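Local coordinates for enoyl-CoA hydratase (Mycobacterium avium, PDB 3OC7), which probably catalyses the reversible addition of water to the double bond of enoyl-CoA thioesters in fatty acid metabolism, as crotonase-family hydratases do, at residues V21-N27 against V58-T64. Residues are numbered along the deposited sequence; the frame is centred on the assembly and turned at random.
Sequences VARLTLN and VVVLAHT
R23 arches over V60: its CG is anti to the backbone N (chi1 -176°) and the chain bends at chi3, which lays one face of the guanidinium over V60 CG1. The same group reaches the small A62, whose CB lies 3.6 Å from R23 NH1. A long side chain suits this partly exposed place, its flat head resting on apolar neighbours. Toward the N-terminal ends of the strands, V21 and V58 stand side by side, pointing the same way, and V21 CG2 meets V60 CG2 at 4.0 Å; helix 196-208 packs on these three valines. Toward the C-terminal ends, T25 CG2 meets T64 CG2 just past strand 58-63, at 3.9 Å.

The opposite face is largely aliphatic, with H63 at its C-terminal end. L24 passes V59 at a slant, CD1 to CG1 4.1 Å, while L61 CD1 lies near both L24 CB and L26 CD2, 4.3 Å from the second. Leucine and valine side chains, with the small A22, pack against helix 37-52, which touches A22, L24, L26 and V59.

Between the faces, six N-H...O bonds alternate in direction from A22 N to V58 O through T64 N to L26 O, the shortest being L24 N to V60 O at 2.9 Å. Beyond the strand ends, T64 OG1 donates to N27 OD1 over 2.9 Å, tying the two exits together. H63 NE2 accepts from D116 N, while ND1 donates to T64 O. Strands 21-26 and 58-63, joined through helix 37-52, form a parallel beta-alpha-beta crossover within the mixed sheet of the crotonase fold.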
# COMPACT_ATOMS: atom_id res chain seq x y z
N VAL A 21 -23.18 -4.59 -21.29
CA VAL A 21 -23.24 -4.63 -19.82
C VAL A 21 -24.44 -5.45 -19.28
O VAL A 21 -25.57 -5.38 -19.82
CB VAL A 21 -23.19 -3.18 -19.20
CG1 VAL A 21 -24.35 -2.30 -19.72
CG2 VAL A 21 -23.15 -3.21 -17.67
N ALA A 22 -24.18 -6.23 -18.23
CA ALA A 22 -25.23 -6.88 -17.44
C ALA A 22 -25.33 -6.26 -16.03
O ALA A 22 -24.29 -6.03 -15.40
CB ALA A 22 -24.99 -8.40 -17.34
N ARG A 23 -26.54 -5.97 -15.56
CA ARG A 23 -26.79 -5.42 -14.21
C ARG A 23 -27.41 -6.48 -13.30
O ARG A 23 -28.47 -7.04 -13.64
CB ARG A 23 -27.70 -4.17 -14.29
CG ARG A 23 -27.96 -3.43 -12.97
CD ARG A 23 -28.78 -2.15 -13.19
NE ARG A 23 -27.93 -1.04 -13.62
CZ ARG A 23 -27.63 0.02 -12.88
NH1 ARG A 23 -28.13 0.15 -11.65
NH2 ARG A 23 -26.83 0.96 -13.36
N LEU A 24 -26.74 -6.79 -12.18
CA LEU A 24 -27.25 -7.69 -11.14
C LEU A 24 -27.69 -6.86 -9.93
O LEU A 24 -26.83 -6.22 -9.28
CB LEU A 24 -26.17 -8.71 -10.71
CG LEU A 24 -25.52 -9.60 -11.79
CD1 LEU A 24 -24.43 -10.51 -11.23
CD2 LEU A 24 -26.55 -10.44 -12.56
N THR A 25 -28.99 -6.84 -9.62
CA THR A 25 -29.51 -5.99 -8.53
C THR A 25 -29.94 -6.81 -7.31
O THR A 25 -30.87 -7.64 -7.41
CB THR A 25 -30.72 -5.10 -9.00
OG1 THR A 25 -30.38 -4.39 -10.20
CG2 THR A 25 -31.19 -4.09 -7.89
N LEU A 26 -29.31 -6.56 -6.17
CA LEU A 26 -29.75 -7.14 -4.88
C LEU A 26 -31.14 -6.56 -4.51
O LEU A 26 -31.28 -5.34 -4.40
CB LEU A 26 -28.73 -6.88 -3.75
CG LEU A 26 -27.26 -7.27 -3.96
CD1 LEU A 26 -26.37 -6.75 -2.84
CD2 LEU A 26 -27.10 -8.77 -4.10
N ASN A 27 -32.13 -7.43 -4.32
CA ASN A 27 -33.56 -7.02 -4.14
C ASN A 27 -34.31 -7.89 -3.11
O ASN A 27 -35.26 -8.63 -3.45
CB ASN A 27 -34.28 -7.00 -5.51
CG ASN A 27 -35.67 -6.36 -5.46
OD1 ASN A 27 -35.94 -5.41 -4.69
ND2 ASN A 27 -36.57 -6.85 -6.31
N VAL A 58 -18.73 -6.21 -19.23
CA VAL A 58 -18.64 -5.68 -17.87
C VAL A 58 -19.95 -5.96 -17.09
O VAL A 58 -21.03 -6.02 -17.73
CB VAL A 58 -18.28 -4.15 -17.88
CG1 VAL A 58 -19.35 -3.32 -18.60
CG2 VAL A 58 -18.02 -3.58 -16.47
N VAL A 59 -19.84 -6.15 -15.77
CA VAL A 59 -21.00 -6.29 -14.85
C VAL A 59 -21.11 -5.15 -13.83
O VAL A 59 -20.08 -4.72 -13.28
CB VAL A 59 -20.85 -7.62 -14.02
CG1 VAL A 59 -21.93 -7.75 -12.91
CG2 VAL A 59 -20.88 -8.83 -14.93
N VAL A 60 -22.34 -4.66 -13.57
CA VAL A 60 -22.61 -3.74 -12.44
C VAL A 60 -23.38 -4.48 -11.33
O VAL A 60 -24.42 -5.11 -11.61
CB VAL A 60 -23.41 -2.48 -12.89
CG1 VAL A 60 -23.81 -1.58 -11.68
CG2 VAL A 60 -22.63 -1.69 -13.97
N LEU A 61 -22.87 -4.43 -10.09
CA LEU A 61 -23.55 -4.98 -8.91
C LEU A 61 -24.24 -3.82 -8.15
O LEU A 61 -23.56 -3.02 -7.48
CB LEU A 61 -22.56 -5.73 -8.00
CG LEU A 61 -23.06 -6.41 -6.71
CD1 LEU A 61 -24.17 -7.47 -6.95
CD2 LEU A 61 -21.90 -7.02 -5.89
N ALA A 62 -25.58 -3.75 -8.25
CA ALA A 62 -26.43 -2.66 -7.73
C ALA A 62 -27.36 -3.15 -6.60
O ALA A 62 -27.33 -4.35 -6.25
CB ALA A 62 -27.24 -2.04 -8.89
N HIS A 63 -28.17 -2.25 -6.02
CA HIS A 63 -29.13 -2.62 -4.94
C HIS A 63 -30.39 -1.75 -4.96
O HIS A 63 -30.36 -0.61 -5.46
CB HIS A 63 -28.48 -2.57 -3.53
CG HIS A 63 -28.16 -1.18 -3.04
ND1 HIS A 63 -28.95 -0.50 -2.13
CD2 HIS A 63 -27.12 -0.36 -3.31
CE1 HIS A 63 -28.41 0.68 -1.88
NE2 HIS A 63 -27.30 0.80 -2.60
N THR A 64 -31.50 -2.32 -4.45
CA THR A 64 -32.69 -1.53 -4.07
C THR A 64 -32.60 -1.20 -2.57
O THR A 64 -31.80 -1.78 -1.83
CB THR A 64 -34.03 -2.27 -4.39
OG1 THR A 64 -34.12 -3.48 -3.62
CG2 THR A 64 -34.18 -2.58 -5.87